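Local coordinates for protein aminotransferase (Streptomyces pactum, PDB 4ZM4) that belongs to the class-III aminotransferases, fold type I pyridoxal-phosphate enzymes, and binds its cofactor in a pocket completed by a second copy of the chain, at residues R118-S122 with G123-V127; V253-G256 with F257-R261; R202-F205 with A206-G209. The protein carries 1 engineered substitution. All coordinates share one frame; numbering follows the deposited sequence.

Interaction 1: R118-S122 with G123-V127; sequences RFANS and GTEAV. With P3B ((3E,4R,5R)-4,5-dihydroxy-3-{[(Z)-{3-hydroxy-2-methyl-5-[(phosphonooxy)methyl]pyridin-4(1H)-ylidene}methyl]imino}cyclohex-1-ene-1-carboxylic acid), chain H.
The phosphate-binding turn of the cofactor site, where strand 116-120 passes into helix 123-138, is shaped by Ser122 and Glu125 across the first turn of the helix. Ser122 is the N-cap: its OG accepts from Glu125 N at 3.1 Å, and its O takes Ala126 N. A chi1 of 66° sets OG between the backbone N and the carbonyl carbon. Glu125, extended beyond CG, runs back past that hydroxyl, CG lying 3.3 Å from Ser122 OG, to reach Asn121. There Glu125 OE1 is gripped twice: Asn121 N meets it nearly head-on along the C-O bond at 2.9 Å, while Asn121 ND2 makes a more bent bond (130°) of 3.0 Å to the syn lone pair. Glu125 OE2 is hydrogen-bonded to Ser122 OG of the second subunit, and the reciprocal bond joins Ser122 OG to that subunit's Glu125. Ala120 CB packs on Ala126 CB. The phosphate of P3B sits at the helix start: Gly123 N donates to OAC at 3.1 Å, and Thr124 donates to OAH from both N and OG1, the latter at 2.5 Å. Two N-H groups, a hydroxyl and the positive end of the helix dipole thus probably stabilise the phosphate charge.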
loop_
_atom_site.group_PDB
_atom_site.type_symbol
_atom_site.label_atom_id
_atom_site.label_comp_id
_atom_site.label_asym_id
_atom_site.label_seq_id
_atom_site.Cartn_x
_atom_site.Cartn_y
_atom_site.Cartn_z
ATOM N N ARG B 118 -7.488 -4.891 -11.300
ATOM C CA ARG B 118 -6.999 -3.580 -10.910
ATOM C C ARG B 118 -5.847 -3.784 -9.945
ATOM O O ARG B 118 -5.786 -4.784 -9.240
ATOM C CB ARG B 118 -8.084 -2.739 -10.298
ATOM C CG ARG B 118 -9.053 -2.187 -11.331
ATOM C CD ARG B 118 -9.627 -0.856 -10.896
ATOM N NE ARG B 118 -10.718 -0.401 -11.738
ATOM C CZ ARG B 118 -11.326 0.774 -11.591
ATOM N NH1 ARG B 118 -10.948 1.625 -10.629
ATOM N NH2 ARG B 118 -12.306 1.118 -12.421
ATOM N N PHE B 119 -4.884 -2.876 -10.005
ATOM C CA PHE B 119 -3.692 -2.954 -9.180
ATOM C C PHE B 119 -3.811 -2.079 -7.943
ATOM O O PHE B 119 -4.580 -1.114 -7.913
ATOM C CB PHE B 119 -2.458 -2.536 -9.966
ATOM C CG PHE B 119 -2.100 -3.510 -11.059
ATOM C CD1 PHE B 119 -1.412 -4.683 -10.747
ATOM C CD2 PHE B 119 -2.481 -3.273 -12.357
ATOM C CE1 PHE B 119 -1.111 -5.588 -11.724
ATOM C CE2 PHE B 119 -2.181 -4.182 -13.329
ATOM C CZ PHE B 119 -1.506 -5.345 -13.020
ATOM N N ALA B 120 -3.005 -2.450 -6.943
ATOM C CA ALA B 120 -2.921 -1.758 -5.675
ATOM C C ALA B 120 -1.475 -1.847 -5.227
ATOM O O ALA B 120 -0.677 -2.548 -5.844
ATOM C CB ALA B 120 -3.851 -2.413 -4.641
ATOM N N ASN B 121 -1.177 -1.230 -4.084
ATOM C CA ASN B 121 0.179 -1.273 -3.527
ATOM C C ASN B 121 0.397 -2.445 -2.587
ATOM O O ASN B 121 1.536 -2.790 -2.304
ATOM C CB ASN B 121 0.468 0.024 -2.778
ATOM C CG ASN B 121 0.258 1.226 -3.643
ATOM O OD1 ASN B 121 0.986 1.431 -4.624
ATOM N ND2 ASN B 121 -0.752 2.044 -3.310
ATOM N N SER B 122 -0.675 -3.052 -2.087
ATOM C CA SER B 122 -0.561 -4.053 -1.017
ATOM C C SER B 122 -1.745 -5.012 -0.988
ATOM O O SER B 122 -2.804 -4.690 -1.511
ATOM C CB SER B 122 -0.502 -3.342 0.311
ATOM O OG SER B 122 -1.735 -2.699 0.559
ATOM N N GLY B 123 -1.555 -6.186 -0.398
ATOM C CA GLY B 123 -2.637 -7.116 -0.229
ATOM C C GLY B 123 -3.789 -6.542 0.580
ATOM O O GLY B 123 -4.960 -6.815 0.320
ATOM N N THR B 124 -3.450 -5.743 1.572
ATOM C CA THR B 124 -4.430 -5.111 2.398
ATOM C C THR B 124 -5.350 -4.234 1.535
ATOM O O THR B 124 -6.590 -4.279 1.677
ATOM C CB THR B 124 -3.735 -4.310 3.536
ATOM O OG1 THR B 124 -3.187 -5.228 4.495
ATOM C CG2 THR B 124 -4.699 -3.365 4.244
ATOM N N GLU B 125 -4.752 -3.398 0.697
ATOM C CA GLU B 125 -5.525 -2.504 -0.198
ATOM C C GLU B 125 -6.354 -3.308 -1.204
ATOM O O GLU B 125 -7.522 -3.014 -1.428
ATOM C CB GLU B 125 -4.600 -1.531 -0.963
ATOM C CG GLU B 125 -4.026 -0.395 -0.158
ATOM C CD GLU B 125 -3.146 0.542 -0.985
ATOM O OE1 GLU B 125 -2.775 0.197 -2.141
ATOM O OE2 GLU B 125 -2.830 1.632 -0.474
ATOM N N ALA B 126 -5.726 -4.319 -1.801
ATOM C CA ALA B 126 -6.398 -5.144 -2.794
ATOM C C ALA B 126 -7.600 -5.873 -2.208
ATOM O O ALA B 126 -8.665 -5.910 -2.834
ATOM C CB ALA B 126 -5.445 -6.122 -3.402
ATOM N N VAL B 127 -7.435 -6.430 -1.017
ATOM C CA VAL B 127 -8.551 -7.047 -0.317
ATOM C C VAL B 127 -9.676 -6.046 -0.045
ATOM O O VAL B 127 -10.869 -6.341 -0.291
ATOM C CB VAL B 127 -8.029 -7.698 1.013
ATOM C CG1 VAL B 127 -9.153 -7.984 2.017
ATOM C CG2 VAL B 127 -7.262 -8.974 0.700
HETATM O OAH P3B H . -0.968 -5.784 3.415
HETATM P PBA P3B H . 0.043 -6.850 2.819
HETATM O OAI P3B H . 1.001 -7.096 3.945
HETATM O OAC P3B H . 0.789 -6.366 1.586
HETATM O OAQ P3B H . -0.965 -8.163 2.575
HETATM C CAM P3B H . -2.022 -8.534 3.517
HETATM C CAV P3B H . -2.230 -9.883 3.366
HETATM C CAL P3B H . -3.348 -10.273 2.641
HETATM N NAP P3B H . -3.556 -11.631 2.434
HETATM C CAU P3B H . -2.675 -12.571 2.917
HETATM C CAA P3B H . -2.903 -13.909 2.737
HETATM C CAW P3B H . -1.629 -12.198 3.639
HETATM O OAE P3B H . -0.804 -13.171 4.087
HETATM C CAX P3B H . -1.326 -10.856 3.874
HETATM C CAJ P3B H . -0.183 -10.489 4.669
HETATM N NAO P3B H . 0.555 -11.427 5.352
HETATM C CAT P3B H . 1.572 -11.083 6.205
HETATM C CAK P3B H . 1.884 -9.764 6.639
HETATM C CAS P3B H . 2.872 -9.458 7.568
HETATM C CAR P3B H . 3.184 -8.132 7.921
HETATM O OAD P3B H . 4.134 -7.850 8.670
HETATM O OAB P3B H . 2.504 -7.194 7.585
HETATM C CAN P3B H . 3.765 -10.376 7.961
HETATM C CAY P3B H . 3.627 -11.822 7.458
HETATM O OAF P3B H . 3.938 -12.590 8.637
HETATM C CAZ P3B H . 2.238 -12.207 6.805
HETATM O OAG P3B H . 2.222 -13.403 5.942
#

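Interaction 2: V253-G256 with F257-R261; sequences VITG and FRVAR. With P3B ((3E,4R,5R)-4,5-dihydroxy-3-{[(Z)-{3-hydroxy-2-methyl-5-[(phosphonooxy)methyl]pyridin-4(1H)-ylidene}methyl]imino}cyclohex-1-ene-1-carboxylic acid), chain H.
Thr255 O is the hub of the turn, accepting from both Arg258 N at 3.0 Å and Val259 N at 3.2 Å. Arg258 N stands above the carbonyl plane, 48° out of it, whereas Val259 N is tilted from it by only 17°. Val259 crosses the Thr255 side chain at a slant, CG2 3.5 Å from Thr255 O. Arg258 CB rests against Ile254 O at 3.3 Å; the chain then bends at chi2 and chi3, folding NE back to a water that bridges it to Ile254 O. The guanidinium is held by Leu423 O and Thr367 OG1 at NH1 and by Gly68 O at NH2, while Thr255 OG1 is hydrogen-bonded to Glu252 OE1. Phe257 directs its ring to Leu325 of helix 315-329. Just before the turn, Val253 lies against the pyridine ring of P3B, CB 3.6 Å from NAP, and Ile254 CD1 is 3.3 Å from OAE. Residues 255-258 form a type II beta turn, the positive phi of Phe257 (56°) belonging to its second corner, after Gly256. It follows strand 247-251 and Asp251, a hydrogen-bond partner of P3B; in fold type I aminotransferases such an aspartate pairs with the pyridine nitrogen, and the hydrophobic residue two places on packs on the ring face.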
loop_
_atom_site.group_PDB
_atom_site.type_symbol
_atom_site.label_atom_id
_atom_site.label_comp_id
_atom_site.label_asym_id
_atom_site.label_seq_id
_atom_site.Cartn_x
_atom_site.Cartn_y
_atom_site.Cartn_z
ATOM N N VAL B 253 -2.728 -14.051 -2.112
ATOM C CA VAL B 253 -1.585 -13.163 -1.896
ATOM C C VAL B 253 -0.341 -13.998 -1.671
ATOM O O VAL B 253 0.700 -13.710 -2.242
ATOM C CB VAL B 253 -1.826 -12.199 -0.692
ATOM C CG1 VAL B 253 -0.514 -11.707 -0.079
ATOM C CG2 VAL B 253 -2.652 -11.001 -1.135
ATOM N N ILE B 254 -0.475 -15.080 -0.917
ATOM C CA ILE B 254 0.623 -15.998 -0.697
ATOM C C ILE B 254 0.629 -17.153 -1.716
ATOM O O ILE B 254 1.679 -17.432 -2.315
ATOM C CB ILE B 254 0.610 -16.540 0.746
ATOM C CG1 ILE B 254 1.154 -15.459 1.687
ATOM C CG2 ILE B 254 1.465 -17.789 0.875
ATOM C CD1 ILE B 254 0.992 -15.819 3.150
ATOM N N THR B 255 -0.510 -17.811 -1.930
ATOM C CA THR B 255 -0.545 -19.008 -2.789
ATOM C C THR B 255 -0.395 -18.749 -4.311
ATOM O O THR B 255 0.077 -19.629 -5.053
ATOM C CB THR B 255 -1.829 -19.831 -2.563
ATOM O OG1 THR B 255 -2.969 -18.992 -2.770
ATOM C CG2 THR B 255 -1.865 -20.383 -1.192
ATOM N N GLY B 256 -0.747 -17.556 -4.768
ATOM C CA GLY B 256 -0.640 -17.238 -6.205
ATOM C C GLY B 256 0.778 -17.271 -6.741
ATOM O O GLY B 256 1.695 -16.742 -6.132
ATOM N N PHE B 257 0.958 -17.949 -7.858
ATOM C CA PHE B 257 2.280 -18.191 -8.456
ATOM C C PHE B 257 3.251 -18.858 -7.521
ATOM O O PHE B 257 4.468 -18.809 -7.749
ATOM C CB PHE B 257 2.911 -16.911 -8.984
ATOM C CG PHE B 257 1.942 -15.997 -9.668
ATOM C CD1 PHE B 257 1.502 -16.258 -10.954
ATOM C CD2 PHE B 257 1.451 -14.883 -9.009
ATOM C CE1 PHE B 257 0.593 -15.421 -11.558
ATOM C CE2 PHE B 257 0.557 -14.034 -9.629
ATOM C CZ PHE B 257 0.131 -14.301 -10.899
ATOM N N ARG B 258 2.750 -19.565 -6.517
ATOM C CA ARG B 258 3.619 -20.230 -5.526
ATOM C C ARG B 258 3.345 -21.744 -5.462
ATOM O O ARG B 258 4.267 -22.547 -5.630
ATOM C CB ARG B 258 3.394 -19.550 -4.167
ATOM C CG ARG B 258 3.786 -20.323 -2.928
ATOM C CD ARG B 258 5.274 -20.446 -2.748
ATOM N NE ARG B 258 5.947 -19.169 -2.480
ATOM C CZ ARG B 258 7.254 -19.060 -2.237
ATOM N NH1 ARG B 258 8.024 -20.152 -2.163
ATOM N NH2 ARG B 258 7.808 -17.869 -2.039
ATOM N N VAL B 259 2.095 -22.113 -5.183
ATOM C CA VAL B 259 1.713 -23.536 -5.047
ATOM C C VAL B 259 1.521 -24.189 -6.413
ATOM O O VAL B 259 1.528 -25.403 -6.515
ATOM C CB VAL B 259 0.443 -23.752 -4.192
ATOM C CG1 VAL B 259 0.663 -23.214 -2.798
ATOM C CG2 VAL B 259 -0.759 -23.065 -4.822
ATOM N N ALA B 260 1.436 -23.358 -7.440
ATOM C CA ALA B 260 1.355 -23.759 -8.849
ATOM C C ALA B 260 1.441 -22.471 -9.648
ATOM O O ALA B 260 1.372 -21.371 -9.088
ATOM C CB ALA B 260 0.039 -24.449 -9.130
ATOM N N ARG B 261 1.607 -22.578 -10.951
ATOM C CA ARG B 261 1.715 -21.375 -11.790
ATOM C C ARG B 261 0.438 -20.518 -11.690
ATOM O O ARG B 261 0.498 -19.300 -11.536
ATOM C CB ARG B 261 2.001 -21.786 -13.239
ATOM C CG ARG B 261 2.586 -20.664 -14.082
ATOM C CD ARG B 261 2.798 -21.087 -15.523
ATOM N NE ARG B 261 1.546 -21.102 -16.280
ATOM C CZ ARG B 261 1.446 -20.990 -17.601
ATOM N NH1 ARG B 261 0.248 -21.005 -18.153
ATOM N NH2 ARG B 261 2.503 -20.864 -18.357
HETATM O OAH P3B H . -0.968 -5.784 3.415
HETATM P PBA P3B H . 0.043 -6.850 2.819
HETATM O OAI P3B H . 1.001 -7.096 3.945
HETATM O OAC P3B H . 0.789 -6.366 1.586
HETATM O OAQ P3B H . -0.965 -8.163 2.575
HETATM C CAM P3B H . -2.022 -8.534 3.517
HETATM C CAV P3B H . -2.230 -9.883 3.366
HETATM C CAL P3B H . -3.348 -10.273 2.641
HETATM N NAP P3B H . -3.556 -11.631 2.434
HETATM C CAU P3B H . -2.675 -12.571 2.917
HETATM C CAA P3B H . -2.903 -13.909 2.737
HETATM C CAW P3B H . -1.629 -12.198 3.639
HETATM O OAE P3B H . -0.804 -13.171 4.087
HETATM C CAX P3B H . -1.326 -10.856 3.874
HETATM C CAJ P3B H . -0.183 -10.489 4.669
HETATM N NAO P3B H . 0.555 -11.427 5.352
HETATM C CAT P3B H . 1.572 -11.083 6.205
HETATM C CAK P3B H . 1.884 -9.764 6.639
HETATM C CAS P3B H . 2.872 -9.458 7.568
HETATM C CAR P3B H . 3.184 -8.132 7.921
HETATM O OAD P3B H . 4.134 -7.850 8.670
HETATM O OAB P3B H . 2.504 -7.194 7.585
HETATM C CAN P3B H . 3.765 -10.376 7.961
HETATM C CAY P3B H . 3.627 -11.822 7.458
HETATM O OAF P3B H . 3.938 -12.590 8.637
HETATM C CAZ P3B H . 2.238 -12.207 6.805
HETATM O OAG P3B H . 2.222 -13.403 5.942
HETATM O O HOH W 1 4.202 -16.599 -1.850
#

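Interaction 3: R202-F205 with A206-G209; sequences RELF and ARDG
Arg207's guanidinium lies with one face over the helix backbone at Leu204, whose CA sits 3.9 Å above the plane and over its centre; at the edge, in plane, comes the carboxyl carbon of Glu203. The Glu203 carboxylate is turned steeply against it, the two planes 77° apart. Arg207 NH1 reaches Glu203 OE1 at 3.5 Å, a salt bridge whose hydrogen bond is weak, while Arg207 NH2 touches Leu204 CD1 at 3.6 Å and makes a long salt bridge of 3.9 Å to Asp208 OD2. Arg207 can lie back along the helix because its chain bends at chi3 (21°), an angle away from the usual staggered positions; the side chain also touches a crystal neighbour. Leu204 and Arg207 cross at about a right angle, with Leu204 CD1 at Arg207 NH2. The Phe205 ring receives Gly209 obliquely, Phe205 CD2 being 3.7 Å from Gly209 CA.

Backbone bonds of i to i+4 spacing run underneath: Ala206 N to Arg202 O, Arg207 N to Glu203 O, Asp208 N to Leu204 O at 2.8 Å and Gly209 N to Phe205 O at 2.9 Å. The network of Glu203, Arg207 and Asp208 extends to Arg211, a salt-bridge partner of Asp208 OD1. Phe205, on a buried side of helix 198-208, packs on Leu240, Thr241 and Ser244 of helix 233-244 and on Ile212 and Val215 of strand 212-217, while Arg202 touches Leu236.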
loop_
_atom_site.group_PDB
_atom_site.type_symbol
_atom_site.label_atom_id
_atom_site.label_comp_id
_atom_site.label_asym_id
_atom_site.label_seq_id
_atom_site.Cartn_x
_atom_site.Cartn_y
_atom_site.Cartn_z
ATOM N N ARG B 202 -22.222 -25.223 6.074
ATOM C CA ARG B 202 -23.551 -25.541 5.526
ATOM C C ARG B 202 -24.635 -24.881 6.357
ATOM O O ARG B 202 -25.599 -24.328 5.817
ATOM C CB ARG B 202 -23.784 -27.052 5.521
ATOM C CG ARG B 202 -23.031 -27.813 4.448
ATOM C CD ARG B 202 -23.429 -29.275 4.503
ATOM N NE ARG B 202 -23.132 -29.923 3.230
ATOM C CZ ARG B 202 -22.085 -30.713 2.994
ATOM N NH1 ARG B 202 -21.197 -30.984 3.963
ATOM N NH2 ARG B 202 -21.939 -31.260 1.781
ATOM N N GLU B 203 -24.484 -24.935 7.675
ATOM C CA GLU B 203 -25.493 -24.360 8.566
ATOM C C GLU B 203 -25.568 -22.849 8.371
ATOM O O GLU B 203 -26.663 -22.273 8.195
ATOM C CB GLU B 203 -25.226 -24.701 10.022
ATOM C CG GLU B 203 -26.509 -24.687 10.843
ATOM C CD GLU B 203 -26.290 -24.371 12.312
ATOM O OE1 GLU B 203 -27.186 -23.747 12.930
ATOM O OE2 GLU B 203 -25.235 -24.777 12.849
ATOM N N LEU B 204 -24.393 -22.223 8.290
ATOM C CA LEU B 204 -24.334 -20.793 8.017
ATOM C C LEU B 204 -25.143 -20.451 6.758
ATOM O O LEU B 204 -26.035 -19.618 6.804
ATOM C CB LEU B 204 -22.891 -20.310 7.840
ATOM C CG LEU B 204 -22.785 -18.822 7.476
ATOM C CD1 LEU B 204 -23.390 -17.935 8.547
ATOM C CD2 LEU B 204 -21.332 -18.454 7.271
ATOM N N PHE B 205 -24.820 -21.103 5.643
ATOM C CA PHE B 205 -25.495 -20.821 4.362
ATOM C C PHE B 205 -26.966 -21.137 4.366
ATOM O O PHE B 205 -27.746 -20.460 3.708
ATOM C CB PHE B 205 -24.744 -21.478 3.184
ATOM C CG PHE B 205 -23.658 -20.584 2.611
ATOM C CD1 PHE B 205 -22.404 -20.509 3.223
ATOM C CD2 PHE B 205 -23.902 -19.784 1.490
ATOM C CE1 PHE B 205 -21.423 -19.700 2.719
ATOM C CE2 PHE B 205 -22.912 -18.966 0.985
ATOM C CZ PHE B 205 -21.673 -18.936 1.596
ATOM N N ALA B 206 -27.364 -22.175 5.086
ATOM C CA ALA B 206 -28.804 -22.523 5.203
ATOM C C ALA B 206 -29.564 -21.384 5.872
ATOM O O ALA B 206 -30.673 -21.060 5.487
ATOM C CB ALA B 206 -28.991 -23.833 5.966
ATOM N N ARG B 207 -28.919 -20.732 6.827
ATOM C CA ARG B 207 -29.552 -19.630 7.569
ATOM C C ARG B 207 -29.434 -18.285 6.864
ATOM O O ARG B 207 -30.368 -17.506 6.880
ATOM C CB ARG B 207 -28.900 -19.494 8.930
ATOM C CG ARG B 207 -29.300 -20.529 9.969
ATOM C CD ARG B 207 -28.201 -20.759 11.035
ATOM N NE ARG B 207 -27.234 -19.639 11.139
ATOM C CZ ARG B 207 -25.952 -19.766 11.489
ATOM N NH1 ARG B 207 -25.423 -20.962 11.802
ATOM N NH2 ARG B 207 -25.186 -18.692 11.524
ATOM N N ASP B 208 -28.274 -18.022 6.278
ATOM C CA ASP B 208 -27.909 -16.673 5.838
ATOM C C ASP B 208 -27.310 -16.558 4.422
ATOM O O ASP B 208 -26.843 -15.498 4.035
ATOM C CB ASP B 208 -26.946 -16.075 6.854
ATOM C CG ASP B 208 -27.614 -15.748 8.200
ATOM O OD1 ASP B 208 -28.781 -15.266 8.248
ATOM O OD2 ASP B 208 -26.950 -16.018 9.223
ATOM N N GLY B 209 -27.394 -17.631 3.643
ATOM C CA GLY B 209 -26.780 -17.687 2.317
ATOM C C GLY B 209 -27.187 -16.517 1.461
ATOM O O GLY B 209 -26.324 -15.915 0.814
#

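Interactions 1 and 2 are buried and both touch P3B: the first takes the phosphate at a helix start, the second the pyridine ring, meeting where Gly123 CA packs 4.0 Å from Val253 CG2. Interaction 1 includes the end of strand 116-120 and interaction 2 lies in the loop after strand 247-251, strands of one seven-stranded sheet. Interaction 3 lies far off, its nearest atoms about 17 Å from interaction 1 and about 19 Å from interaction 2, on a partly exposed helix leading into strand 212-217. Chemistry follows place: directed bonds and a subunit-crossing pair in 118-127, a carbonyl hub and apolar pocket wall in 253-261, helical backbone bonds with long, weak charge pairs on the exposed side in 202-209.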